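Local coordinates for protein 4-alpha-glucanotransferase (Corynebacterium glutamicum, PDB 5B68) that is an enzyme of the amylomaltase family, built from a TIM-barrel domain joined to an N-terminal region that includes a beta-sandwich domain, at residues A[6-10]-A[57-61]; A[231-235]-A[671-675]; A[576-582]-A[659-665]. All blocks are in the same frame, centred on the assembly; numbering follows the deposited sequence.

None of the three contacts has a direct hydrogen bond between its segments; each is held mainly by side-chain packing. Contact 1 is a buried helix-helix pairing near the N-terminus, centred about 35 Å from the chain's centre, mostly aliphatic, with a glutamine amide stacked on a phenylalanine ring. Contacts 2 and 3 are partly buried and lie in the barrel family region, their centres about 13 Å apart. They share the loop between helix 650-654 and helix 694-702: Asn672 OD1 of contact 2 probably accepts from Gln662 N of contact 3 at 2.8 Å. Contact 2 gathers loops around an indole and adds a bridging water, whereas contact 3 sets a helix end against a turn beside a sulfate.

Contact 1: residues A[6-10]-A[57-61]; sequences FLNEL and IQRQI. With SO4 (sulfate ion), chain G.
Two helices running in roughly the same direction, 5-13 and 54-69, pack here through Phe6, Leu10, Ile57 and Ile61, their axes 9.3 Å apart and 29° from each other over these turns. The flat end of Gln58 lies over one face of the Phe6 ring. The amide and ring planes are 21° apart, and Gln58 CD stands 3.4 Å above the ring plane, displaced toward the rim. Nearer its backbone, Gln58 CG makes a CH-pi contact 3.7 Å from the Phe6 centroid; the chain, extended beyond CG, then carries the amide on over CE1 and CZ.

Beside the ring the contact turns aliphatic. With CG1 anti to the carbonyl carbon (chi1 -74°), Ile57 turns CG2 to the other helix, against Phe6 O and 3.6 Å from Phe6 CB, while the other branch ends with CD1 3.9 Å from Leu7 CG. Ile61 sends CD1 to the edge of the Phe6 ring and across the Glu9 chain, 3.8 Å from Glu9 CB. One turn on from Phe6, Leu10 has CD1 4.0 Å from Ile61 CG1 and both methyls against Gln60 CB.

The Gln60 amide leads away from this seam; beyond it, NE2 and Arg59 NH1 both donate to O3 of a sulfate, probably from the crystallisation liquor, also bound by Asn45 and Arg67. Helix 32-41 covers another flank, its Leu39 touching both Leu7 and Leu10.

Contact 2: residues A[231-235]-A[671-675]; sequences EDSPY and PNWCI
The indole of Trp673 lies with one face against the backbone and side chains of Ser233 and Pro234, and its outer rim reaches Tyr235. Over the five-membered ring sits Ser233 CA, 3.8 Å from the centroid and 20° off the normal; over the six-membered ring sits Pro234 CD, 3.9 Å from its centroid. Both are CH-pi contacts, so the chain from Ser233 to Pro234 runs across the indole face. Tyr235 meets the far end differently: its CD2 and CE2 edge comes to Trp673 CH2, each carbon 3.7 Å away, with the two ring planes inclined at 47°, an oblique pairing.

Local bonds fix the shape of the first segment. Ser233 OG, anti to the backbone N (chi1 -174°), accepts from Tyr235 N in an ST turn, while Ser233 N donates to Glu231 OE2 on the anti side of the carboxylate, slightly out of its plane. Across from it, Pro671 to Cys674 forms a type II turn whose third residue, Trp673, has a positive phi, and the indole leaves from this bend.

Polar ties lie beside the rings. One water donates to Asp232 OD2 at 3.0 Å and to Asn672 O at 2.7 Å, joining the segments; Cys674 SG packs against the same carboxylate, 3.5 Å from Asp232 OD2. Arg286, outside both segments, meets each: a salt bridge with Asp232 OD1 and a hydrogen bond to Trp673 O.

The hydroxyl of Tyr235 is hydrogen-bonded to Asp386 in barrel strand 382-387, and its ring meets His560. The loop after strand 215-218 and the one after helix 650-654, which follows strand 645-649 of the parallel barrel, are thus brought together around an aromatic cluster, next to a BTB molecule, as expected at the loop-lined mouth of a TIM barrel.

Contact 3: residues A[576-582]-A[659-665]; sequences LRERLGV and AQNQPGT. With SO4 (sulfate ion), chain E.
Helix 572-579 ends in a Schellman motif at Gly581, and Leu576 and Arg577 of its last turn, with Leu580 just beyond Arg579, pack on the side chain of Gln662, where a type II turn running to Thr665 begins. The tight part runs from Leu576 to Leu580. The CD2 methyl of Leu576 is 3.5 Å from Gln662 NE2 and 3.7 Å from Ala659 CB. Gln662, with CG anti to its backbone N and a bend at chi2 (57°), lays its amide across the helix surface, NE2 toward Leu576 and OE1 toward Arg577 CG, 3.7 Å away. Leu580 follows, pressing CD1 against Thr665 CG2 at 3.6 Å.

Toward Gly581 and Gly664, both exposed, the fit slackens: Val582 CG2 stands 4.0 Å from the same Thr665 methyl. Val582 also touches Tyr418.

The turn is secured from within, as Gln662 O accepts from Thr665 N; Thr665 OG1, also hydrogen-bonded to Asn672 ND2, makes an unusually short second bond to it, 2.5 Å. Next to it, away from the helix, a sulfate takes a hydrogen bond from Asn661 ND2, which is also bonded to Asp561, and another from the turn's backbone, Gly664 N to sulfate O4 at 3.0 Å.

Contact 1: residues A[6-10]-A[57-61]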
ATOM      1  N   PHE A   6      30.691   9.738  18.813  1.00 31.67           N
ATOM      2  CA  PHE A   6      30.818   8.350  18.384  1.00 30.25           C
ATOM      3  C   PHE A   6      29.417   7.788  18.119  1.00 30.81           C
ATOM      4  O   PHE A   6      29.227   7.039  17.184  1.00 31.06           O
ATOM      5  CB  PHE A   6      31.581   7.512  19.449  1.00 34.82           C
ATOM      6  CG  PHE A   6      33.014   7.971  19.662  1.00 35.16           C
ATOM      7  CD1 PHE A   6      33.953   7.860  18.638  1.00 39.56           C
ATOM      8  CD2 PHE A   6      33.410   8.562  20.871  1.00 43.86           C
ATOM      9  CE1 PHE A   6      35.275   8.307  18.802  1.00 46.43           C
ATOM     10  CE2 PHE A   6      34.724   9.012  21.039  1.00 42.16           C
ATOM     11  CZ  PHE A   6      35.660   8.864  20.021  1.00 43.99           C
ATOM     12  N   LEU A   7      28.424   8.121  18.941  1.00 27.36           N
ATOM     13  CA  LEU A   7      27.078   7.683  18.679  1.00 28.20           C
ATOM     14  C   LEU A   7      26.525   8.235  17.353  1.00 27.46           C
ATOM     15  O   LEU A   7      25.894   7.508  16.585  1.00 30.11           O
ATOM     16  CB  LEU A   7      26.108   8.083  19.798  1.00 31.71           C
ATOM     17  CG  LEU A   7      25.363   7.070  20.626  1.00 40.95           C
ATOM     18  CD1 LEU A   7      24.191   7.784  21.320  1.00 38.89           C
ATOM     19  CD2 LEU A   7      24.880   5.891  19.805  1.00 38.14           C
ATOM     20  N   ASN A   8      26.754   9.500  17.083  1.00 27.79           N
ATOM     21  CA  ASN A   8      26.415  10.096  15.767  1.00 27.63           C
ATOM     22  C   ASN A   8      27.125   9.403  14.612  1.00 29.85           C
ATOM     23  O   ASN A   8      26.515   9.136  13.555  1.00 26.61           O
ATOM     24  CB  ASN A   8      26.776  11.595  15.707  1.00 30.50           C
ATOM     25  CG  ASN A   8      25.850  12.443  16.536  1.00 31.15           C
ATOM     26  OD1 ASN A   8      24.800  12.005  16.944  1.00 28.97           O
ATOM     27  ND2 ASN A   8      26.291  13.658  16.852  1.00 35.73           N
ATOM     28  N   GLU A   9      28.387   9.054  14.816  1.00 27.87           N
ATOM     29  CA  GLU A   9      29.124   8.383  13.782  1.00 26.65           C
ATOM     30  C   GLU A   9      28.467   7.048  13.486  1.00 24.10           C
ATOM     31  O   GLU A   9      28.287   6.700  12.305  1.00 26.21           O
ATOM     32  CB  GLU A   9      30.588   8.173  14.166  1.00 30.05           C
ATOM     33  CG  GLU A   9      31.479   7.736  13.005  1.00 31.96           C
ATOM     34  CD  GLU A   9      32.963   7.598  13.386  1.00 35.21           C
ATOM     35  OE1 GLU A   9      33.718   7.086  12.563  1.00 34.59           O
ATOM     36  OE2 GLU A   9      33.373   7.995  14.485  1.00 35.98           O
ATOM     37  N   LEU A  10      28.089   6.347  14.528  1.00 22.86           N
ATOM     38  CA  LEU A  10      27.480   5.046  14.365  1.00 21.95           C
ATOM     39  C   LEU A  10      26.102   5.130  13.743  1.00 21.74           C
ATOM     40  O   LEU A  10      25.771   4.389  12.837  1.00 21.34           O
ATOM     41  CB  LEU A  10      27.431   4.340  15.697  1.00 20.67           C
ATOM     42  CG  LEU A  10      26.993   2.870  15.700  1.00 22.29           C
ATOM     43  CD1 LEU A  10      27.873   1.925  14.879  1.00 23.84           C
ATOM     44  CD2 LEU A  10      26.946   2.400  17.125  1.00 21.72           C
ATOM     45  N   ILE A  57      30.880   1.565  21.454  1.00 31.15           N
ATOM     46  CA  ILE A  57      30.367   2.272  20.274  1.00 28.93           C
ATOM     47  C   ILE A  57      31.482   2.306  19.277  1.00 28.25           C
ATOM     48  O   ILE A  57      31.266   2.029  18.100  1.00 26.04           O
ATOM     49  CB  ILE A  57      29.857   3.678  20.626  1.00 30.26           C
ATOM     50  CG1 ILE A  57      28.522   3.597  21.356  1.00 31.86           C
ATOM     51  CG2 ILE A  57      29.628   4.529  19.393  1.00 29.80           C
ATOM     52  CD1 ILE A  57      28.238   4.866  22.101  1.00 34.90           C
ATOM     53  N   GLN A  58      32.693   2.657  19.715  1.00 28.68           N
ATOM     54  CA  GLN A  58      33.856   2.677  18.800  1.00 28.41           C
ATOM     55  C   GLN A  58      34.116   1.309  18.212  1.00 29.53           C
ATOM     56  O   GLN A  58      34.499   1.169  17.037  1.00 26.70           O
ATOM     57  CB  GLN A  58      35.120   3.253  19.476  1.00 33.58           C
ATOM     58  CG  GLN A  58      34.994   4.752  19.697  1.00 38.29           C
ATOM     59  CD  GLN A  58      36.165   5.400  20.399  1.00 47.34           C
ATOM     60  OE1 GLN A  58      36.201   5.521  21.633  1.00 52.53           O
ATOM     61  NE2 GLN A  58      37.100   5.884  19.603  1.00 48.87           N
ATOM     62  N   ARG A  59      33.925   0.284  19.019  1.00 27.94           N
ATOM     63  CA  ARG A  59      34.109  -1.053  18.514  1.00 28.60           C
ATOM     64  C   ARG A  59      33.009  -1.398  17.479  1.00 27.88           C
ATOM     65  O   ARG A  59      33.283  -2.135  16.531  1.00 23.94           O
ATOM     66  CB  ARG A  59      34.134  -2.043  19.649  1.00 32.49           C
ATOM     67  CG  ARG A  59      34.173  -3.506  19.246  1.00 39.84           C
ATOM     68  CD  ARG A  59      34.142  -4.460  20.452  1.00 45.31           C
ATOM     69  NE  ARG A  59      34.060  -5.847  19.969  1.00 49.64           N
ATOM     70  CZ  ARG A  59      32.941  -6.540  19.794  1.00 53.93           C
ATOM     71  NH1 ARG A  59      31.760  -6.023  20.095  1.00 54.16           N
ATOM     72  NH2 ARG A  59      33.008  -7.783  19.314  1.00 59.90           N
ATOM     73  N   GLN A  60      31.789  -0.920  17.687  1.00 24.88           N
ATOM     74  CA  GLN A  60      30.745  -1.123  16.644  1.00 24.63           C
ATOM     75  C   GLN A  60      31.060  -0.348  15.356  1.00 25.12           C
ATOM     76  O   GLN A  60      30.749  -0.831  14.287  1.00 22.94           O
ATOM     77  CB  GLN A  60      29.367  -0.837  17.172  1.00 25.96           C
ATOM     78  CG  GLN A  60      28.866  -1.877  18.162  1.00 26.94           C
ATOM     79  CD  GLN A  60      28.834  -3.273  17.596  1.00 28.88           C
ATOM     80  OE1 GLN A  60      28.372  -3.496  16.474  1.00 27.82           O
ATOM     81  NE2 GLN A  60      29.393  -4.233  18.327  1.00 29.07           N
ATOM     82  N   ILE A  61      31.655   0.847  15.468  1.00 22.62           N
ATOM     83  CA  ILE A  61      32.114   1.551  14.264  1.00 25.74           C
ATOM     84  C   ILE A  61      33.122   0.695  13.490  1.00 24.93           C
ATOM     85  O   ILE A  61      32.982   0.464  12.297  1.00 22.03           O
ATOM     86  CB  ILE A  61      32.638   2.925  14.618  1.00 26.58           C
ATOM     87  CG1 ILE A  61      31.458   3.763  15.133  1.00 28.58           C
ATOM     88  CG2 ILE A  61      33.305   3.614  13.447  1.00 25.30           C
ATOM     89  CD1 ILE A  61      31.835   5.014  15.882  1.00 29.84           C
TER
HETATM   90  S   SO4 G 806      29.080  -8.129  17.605  1.00 53.28           S
HETATM   91  O1  SO4 G 806      28.463  -7.435  16.453  1.00 63.73           O
HETATM   92  O2  SO4 G 806      30.270  -8.900  17.125  1.00 52.04           O
HETATM   93  O3  SO4 G 806      29.569  -7.160  18.604  1.00 47.74           O
HETATM   94  O4  SO4 G 806      27.964  -9.020  18.090  1.00 52.70           O

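Contact 2: residues A[231-235]-A[671-675]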
ATOM      1  N   GLU A 231      -9.434  -8.163  11.512  1.00 31.95           N
ATOM      2  CA  GLU A 231      -9.193  -6.715  11.491  1.00 33.24           C
ATOM      3  C   GLU A 231     -10.118  -6.035  10.489  1.00 32.93           C
ATOM      4  O   GLU A 231     -10.157  -6.425   9.325  1.00 30.63           O
ATOM      5  CB  GLU A 231      -7.715  -6.468  11.076  1.00 30.91           C
ATOM      6  CG  GLU A 231      -7.228  -5.055  10.941  1.00 34.08           C
ATOM      7  CD  GLU A 231      -7.510  -4.211  12.173  1.00 37.92           C
ATOM      8  OE1 GLU A 231      -7.113  -4.641  13.289  1.00 33.04           O
ATOM      9  OE2 GLU A 231      -8.152  -3.144  12.033  1.00 33.18           O
ATOM     10  N   ASP A 232     -10.874  -5.046  10.951  1.00 33.82           N
ATOM     11  CA  ASP A 232     -11.694  -4.199  10.037  1.00 30.48           C
ATOM     12  C   ASP A 232     -10.842  -3.332   9.082  1.00 27.98           C
ATOM     13  O   ASP A 232     -11.195  -3.158   7.908  1.00 26.10           O
ATOM     14  CB  ASP A 232     -12.565  -3.237  10.856  1.00 31.72           C
ATOM     15  CG  ASP A 232     -13.719  -3.925  11.611  1.00 31.34           C
ATOM     16  OD1 ASP A 232     -14.264  -4.932  11.192  1.00 30.40           O
ATOM     17  OD2 ASP A 232     -14.143  -3.357  12.633  1.00 36.68           O
ATOM     18  N   SER A 233      -9.772  -2.727   9.596  1.00 24.98           N
ATOM     19  CA  SER A 233      -8.918  -1.863   8.759  1.00 21.84           C
ATOM     20  C   SER A 233      -8.193  -2.577   7.625  1.00 27.50           C
ATOM     21  O   SER A 233      -7.347  -3.438   7.847  1.00 23.45           O
ATOM     22  CB  SER A 233      -7.899  -1.114   9.566  1.00 22.48           C
ATOM     23  OG  SER A 233      -7.196  -0.197   8.759  1.00 23.83           O
ATOM     24  N   PRO A 234      -8.414  -2.128   6.397  1.00 26.42           N
ATOM     25  CA  PRO A 234      -7.578  -2.680   5.353  1.00 25.01           C
ATOM     26  C   PRO A 234      -6.098  -2.298   5.483  1.00 23.90           C
ATOM     27  O   PRO A 234      -5.271  -2.858   4.753  1.00 20.48           O
ATOM     28  CB  PRO A 234      -8.149  -2.062   4.089  1.00 27.06           C
ATOM     29  CG  PRO A 234      -9.495  -1.595   4.431  1.00 25.71           C
ATOM     30  CD  PRO A 234      -9.452  -1.222   5.864  1.00 25.58           C
ATOM     31  N   TYR A 235      -5.779  -1.357   6.377  1.00 23.31           N
ATOM     32  CA  TYR A 235      -4.462  -0.799   6.471  1.00 26.22           C
ATOM     33  C   TYR A 235      -3.681  -1.454   7.627  1.00 24.32           C
ATOM     34  O   TYR A 235      -2.554  -1.079   7.890  1.00 24.10           O
ATOM     35  CB  TYR A 235      -4.502   0.751   6.588  1.00 26.98           C
ATOM     36  CG  TYR A 235      -4.953   1.436   5.279  1.00 26.40           C
ATOM     37  CD1 TYR A 235      -4.043   1.686   4.263  1.00 28.38           C
ATOM     38  CD2 TYR A 235      -6.325   1.788   5.056  1.00 27.27           C
ATOM     39  CE1 TYR A 235      -4.440   2.251   3.038  1.00 27.66           C
ATOM     40  CE2 TYR A 235      -6.733   2.343   3.857  1.00 24.98           C
ATOM     41  CZ  TYR A 235      -5.803   2.590   2.858  1.00 29.49           C
ATOM     42  OH  TYR A 235      -6.206   3.192   1.680  1.00 29.32           O
ATOM     43  N   PRO A 671     -17.524   3.435  13.825  1.00 30.95           N
ATOM     44  CA  PRO A 671     -17.301   2.163  13.140  1.00 29.60           C
ATOM     45  C   PRO A 671     -16.478   2.305  11.860  1.00 30.41           C
ATOM     46  O   PRO A 671     -16.961   2.024  10.782  1.00 28.96           O
ATOM     47  CB  PRO A 671     -18.714   1.679  12.813  1.00 29.78           C
ATOM     48  CG  PRO A 671     -19.648   2.731  13.283  1.00 29.85           C
ATOM     49  CD  PRO A 671     -18.866   3.958  13.570  1.00 30.88           C
ATOM     50  N   ASN A 672     -15.211   2.664  12.005  1.00 28.09           N
ATOM     51  CA  ASN A 672     -14.355   2.873  10.864  1.00 29.00           C
ATOM     52  C   ASN A 672     -14.321   1.597  10.054  1.00 30.31           C
ATOM     53  O   ASN A 672     -14.321   0.509  10.598  1.00 29.09           O
ATOM     54  CB  ASN A 672     -12.931   3.221  11.305  1.00 30.72           C
ATOM     55  CG  ASN A 672     -12.858   4.504  12.094  1.00 32.73           C
ATOM     56  OD1 ASN A 672     -13.332   5.528  11.657  1.00 31.18           O
ATOM     57  ND2 ASN A 672     -12.250   4.444  13.261  1.00 29.19           N
ATOM     58  N   TRP A 673     -14.382   1.761   8.743  1.00 25.40           N
ATOM     59  CA  TRP A 673     -14.230   0.678   7.797  1.00 26.21           C
ATOM     60  C   TRP A 673     -15.430  -0.252   7.745  1.00 22.51           C
ATOM     61  O   TRP A 673     -15.358  -1.308   7.179  1.00 24.49           O
ATOM     62  CB  TRP A 673     -12.961  -0.104   8.076  1.00 24.26           C
ATOM     63  CG  TRP A 673     -11.789   0.750   8.344  1.00 25.66           C
ATOM     64  CD1 TRP A 673     -11.131   0.876   9.516  1.00 25.37           C
ATOM     65  CD2 TRP A 673     -11.121   1.604   7.418  1.00 25.54           C
ATOM     66  NE1 TRP A 673     -10.101   1.746   9.387  1.00 26.71           N
ATOM     67  CE2 TRP A 673     -10.075   2.216   8.106  1.00 25.71           C
ATOM     68  CE3 TRP A 673     -11.316   1.919   6.071  1.00 24.48           C
ATOM     69  CZ2 TRP A 673      -9.226   3.120   7.510  1.00 26.29           C
ATOM     70  CZ3 TRP A 673     -10.466   2.812   5.484  1.00 26.17           C
ATOM     71  CH2 TRP A 673      -9.435   3.404   6.199  1.00 25.55           C
ATOM     72  N   CYS A 674     -16.518   0.161   8.369  1.00 25.66           N
ATOM     73  CA  CYS A 674     -17.739  -0.629   8.440  1.00 23.51           C
ATOM     74  C   CYS A 674     -19.014   0.032   7.897  1.00 24.62           C
ATOM     75  O   CYS A 674     -20.095  -0.442   8.159  1.00 24.60           O
ATOM     76  CB  CYS A 674     -17.990  -1.051   9.880  1.00 26.66           C
ATOM     77  SG  CYS A 674     -16.637  -2.023  10.570  1.00 28.90           S
ATOM     78  N   ILE A 675     -18.868   1.133   7.175  1.00 26.44           N
ATOM     79  CA  ILE A 675     -20.012   1.944   6.776  1.00 27.38           C
ATOM     80  C   ILE A 675     -20.471   1.570   5.371  1.00 28.20           C
ATOM     81  O   ILE A 675     -19.808   1.892   4.417  1.00 25.89           O
ATOM     82  CB  ILE A 675     -19.632   3.441   6.786  1.00 30.63           C
ATOM     83  CG1 ILE A 675     -19.056   3.868   8.143  1.00 31.43           C
ATOM     84  CG2 ILE A 675     -20.801   4.313   6.377  1.00 30.86           C
ATOM     85  CD1 ILE A 675     -19.984   3.694   9.320  1.00 30.35           C
TER
HETATM   86  O   HOH W   1     -13.874  -0.400  13.072  1.00 27.86           O

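Contact 3: residues A[576-582]-A[659-665]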
ATOM      1  N   LEU A 576     -18.662  15.589  13.110  1.00 39.55           N
ATOM      2  CA  LEU A 576     -18.237  14.224  13.425  1.00 40.47           C
ATOM      3  C   LEU A 576     -17.091  14.250  14.449  1.00 39.15           C
ATOM      4  O   LEU A 576     -17.144  13.525  15.424  1.00 40.51           O
ATOM      5  CB  LEU A 576     -17.793  13.451  12.155  1.00 40.12           C
ATOM      6  CG  LEU A 576     -17.447  11.981  12.421  1.00 41.39           C
ATOM      7  CD1 LEU A 576     -18.608  11.241  13.089  1.00 46.54           C
ATOM      8  CD2 LEU A 576     -17.007  11.244  11.149  1.00 43.71           C
ATOM      9  N   ARG A 577     -16.088  15.106  14.249  1.00 39.90           N
ATOM     10  CA  ARG A 577     -14.978  15.195  15.209  1.00 47.18           C
ATOM     11  C   ARG A 577     -15.477  15.677  16.594  1.00 48.62           C
ATOM     12  O   ARG A 577     -15.051  15.151  17.628  1.00 49.69           O
ATOM     13  CB  ARG A 577     -13.832  16.064  14.676  1.00 51.36           C
ATOM     14  CG  ARG A 577     -12.946  15.378  13.610  1.00 61.16           C
ATOM     15  CD  ARG A 577     -11.574  16.053  13.441  1.00 66.81           C
ATOM     16  NE  ARG A 577     -11.706  17.428  12.924  1.00 78.26           N
ATOM     17  CZ  ARG A 577     -10.782  18.396  13.001  1.00 79.75           C
ATOM     18  NH1 ARG A 577      -9.592  18.184  13.568  1.00 80.12           N
ATOM     19  NH2 ARG A 577     -11.058  19.600  12.498  1.00 80.05           N
ATOM     20  N   GLU A 578     -16.423  16.615  16.600  1.00 43.10           N
ATOM     21  CA  GLU A 578     -17.024  17.114  17.840  1.00 44.65           C
ATOM     22  C   GLU A 578     -17.791  16.071  18.633  1.00 41.72           C
ATOM     23  O   GLU A 578     -17.629  15.974  19.849  1.00 39.44           O
ATOM     24  CB  GLU A 578     -17.934  18.329  17.541  1.00 49.62           C
ATOM     25  CG  GLU A 578     -18.579  18.983  18.765  1.00 56.03           C
ATOM     26  CD  GLU A 578     -17.614  19.261  19.937  1.00 59.28           C
ATOM     27  OE1 GLU A 578     -18.113  19.431  21.075  1.00 60.67           O
ATOM     28  OE2 GLU A 578     -16.371  19.332  19.741  1.00 54.61           O
ATOM     29  N   ARG A 579     -18.607  15.263  17.961  1.00 37.86           N
ATOM     30  CA  ARG A 579     -19.391  14.283  18.671  1.00 43.62           C
ATOM     31  C   ARG A 579     -18.553  13.116  19.148  1.00 44.90           C
ATOM     32  O   ARG A 579     -18.942  12.451  20.091  1.00 43.70           O
ATOM     33  CB  ARG A 579     -20.637  13.831  17.901  1.00 46.42           C
ATOM     34  CG  ARG A 579     -20.446  12.948  16.685  1.00 46.99           C
ATOM     35  CD  ARG A 579     -21.821  12.758  16.077  1.00 50.39           C
ATOM     36  NE  ARG A 579     -21.861  12.041  14.809  1.00 48.91           N
ATOM     37  CZ  ARG A 579     -22.039  12.596  13.597  1.00 53.85           C
ATOM     38  NH1 ARG A 579     -22.175  13.919  13.400  1.00 43.16           N
ATOM     39  NH2 ARG A 579     -22.077  11.791  12.540  1.00 62.67           N
ATOM     40  N   LEU A 580     -17.397  12.880  18.537  1.00 45.79           N
ATOM     41  CA  LEU A 580     -16.522  11.850  19.052  1.00 46.70           C
ATOM     42  C   LEU A 580     -15.579  12.430  20.107  1.00 50.92           C
ATOM     43  O   LEU A 580     -14.843  11.668  20.722  1.00 52.97           O
ATOM     44  CB  LEU A 580     -15.760  11.163  17.924  1.00 48.00           C
ATOM     45  CG  LEU A 580     -16.628  10.562  16.818  1.00 48.40           C
ATOM     46  CD1 LEU A 580     -15.713  10.045  15.698  1.00 54.48           C
ATOM     47  CD2 LEU A 580     -17.624   9.494  17.285  1.00 48.92           C
ATOM     48  N   GLY A 581     -15.616  13.747  20.342  1.00 51.51           N
ATOM     49  CA  GLY A 581     -14.765  14.390  21.353  1.00 55.01           C
ATOM     50  C   GLY A 581     -13.305  14.507  20.930  1.00 54.68           C
ATOM     51  O   GLY A 581     -12.405  14.557  21.768  1.00 57.62           O
ATOM     52  N   VAL A 582     -13.104  14.568  19.617  1.00 54.17           N
ATOM     53  CA  VAL A 582     -11.809  14.556  18.944  1.00 56.88           C
ATOM     54  C   VAL A 582     -11.531  15.906  18.279  1.00 66.13           C
ATOM     55  O   VAL A 582     -10.473  16.130  17.686  1.00 75.95           O
ATOM     56  CB  VAL A 582     -11.833  13.376  17.941  1.00 57.69           C
ATOM     57  CG1 VAL A 582     -10.886  13.541  16.759  1.00 61.56           C
ATOM     58  CG2 VAL A 582     -11.596  12.079  18.716  1.00 58.28           C
ATOM     59  N   ALA A 659     -18.755   9.399   6.809  1.00 31.33           N
ATOM     60  CA  ALA A 659     -17.318   9.080   6.717  1.00 29.11           C
ATOM     61  C   ALA A 659     -17.089   7.601   6.902  1.00 26.72           C
ATOM     62  O   ALA A 659     -17.807   6.921   7.667  1.00 30.80           O
ATOM     63  CB  ALA A 659     -16.478   9.869   7.702  1.00 31.03           C
ATOM     64  N   GLN A 660     -16.166   7.071   6.095  1.00 26.26           N
ATOM     65  CA  GLN A 660     -15.812   5.659   6.212  1.00 27.29           C
ATOM     66  C   GLN A 660     -14.812   5.482   7.375  1.00 25.60           C
ATOM     67  O   GLN A 660     -14.852   4.451   8.075  1.00 26.48           O
ATOM     68  CB  GLN A 660     -15.137   5.175   4.923  1.00 24.03           C
ATOM     69  CG  GLN A 660     -14.907   3.647   4.861  1.00 23.51           C
ATOM     70  CD  GLN A 660     -16.140   2.805   5.008  1.00 22.37           C
ATOM     71  OE1 GLN A 660     -16.365   2.192   6.058  1.00 23.34           O
ATOM     72  NE2 GLN A 660     -16.975   2.719   3.933  1.00 22.48           N
ATOM     73  N   ASN A 661     -13.900   6.424   7.469  1.00 26.37           N
ATOM     74  CA  ASN A 661     -12.856   6.427   8.510  1.00 31.90           C
ATOM     75  C   ASN A 661     -12.729   7.827   9.074  1.00 33.66           C
ATOM     76  O   ASN A 661     -12.701   8.804   8.292  1.00 32.08           O
ATOM     77  CB  ASN A 661     -11.510   6.032   7.884  1.00 30.10           C
ATOM     78  CG  ASN A 661     -10.356   5.926   8.928  1.00 29.14           C
ATOM     79  OD1 ASN A 661     -10.533   5.357   9.992  1.00 28.36           O
ATOM     80  ND2 ASN A 661      -9.192   6.451   8.589  1.00 29.99           N
ATOM     81  N   GLN A 662     -12.630   7.946  10.407  1.00 32.69           N
ATOM     82  CA  GLN A 662     -12.242   9.228  11.038  1.00 38.12           C
ATOM     83  C   GLN A 662     -10.821   9.017  11.575  1.00 38.11           C
ATOM     84  O   GLN A 662     -10.674   8.280  12.551  1.00 40.55           O
ATOM     85  CB  GLN A 662     -13.223   9.625  12.161  1.00 37.21           C
ATOM     86  CG  GLN A 662     -12.802  10.887  12.879  1.00 42.09           C
ATOM     87  CD  GLN A 662     -12.653  12.054  11.926  1.00 44.30           C
ATOM     88  OE1 GLN A 662     -11.558  12.584  11.713  1.00 47.20           O
ATOM     89  NE2 GLN A 662     -13.757  12.418  11.291  1.00 49.25           N
ATOM     90  N   PRO A 663      -9.775   9.572  10.902  1.00 38.09           N
ATOM     91  CA  PRO A 663      -8.397   9.286  11.367  1.00 42.98           C
ATOM     92  C   PRO A 663      -8.185   9.654  12.833  1.00 48.08           C
ATOM     93  O   PRO A 663      -8.861  10.579  13.339  1.00 41.37           O
ATOM     94  CB  PRO A 663      -7.507  10.134  10.422  1.00 43.62           C
ATOM     95  CG  PRO A 663      -8.282  10.109   9.138  1.00 41.64           C
ATOM     96  CD  PRO A 663      -9.736  10.210   9.556  1.00 42.53           C
ATOM     97  N   GLY A 664      -7.362   8.859  13.520  1.00 52.39           N
ATOM     98  CA  GLY A 664      -7.135   9.066  14.944  1.00 53.76           C
ATOM     99  C   GLY A 664      -8.364   8.914  15.846  1.00 56.47           C
ATOM    100  O   GLY A 664      -8.432   9.530  16.931  1.00 62.33           O
ATOM    101  N   THR A 665      -9.357   8.148  15.396  1.00 42.20           N
ATOM    102  CA  THR A 665     -10.364   7.588  16.282  1.00 41.43           C
ATOM    103  C   THR A 665     -10.160   6.109  16.240  1.00 38.42           C
ATOM    104  O   THR A 665      -9.556   5.592  15.299  1.00 35.92           O
ATOM    105  CB  THR A 665     -11.808   7.834  15.827  1.00 44.73           C
ATOM    106  OG1 THR A 665     -11.986   7.342  14.497  1.00 43.59           O
ATOM    107  CG2 THR A 665     -12.155   9.319  15.880  1.00 45.14           C
TER
HETATM  108  S   SO4 E 804      -6.095   6.017  11.242  1.00 56.25           S
HETATM  109  O1  SO4 E 804      -6.933   5.319  10.228  1.00 56.66           O
HETATM  110  O2  SO4 E 804      -4.830   5.263  11.306  1.00 55.80           O
HETATM  111  O3  SO4 E 804      -5.833   7.402  10.788  1.00 62.54           O
HETATM  112  O4  SO4 E 804      -6.785   6.130  12.533  1.00 42.53           O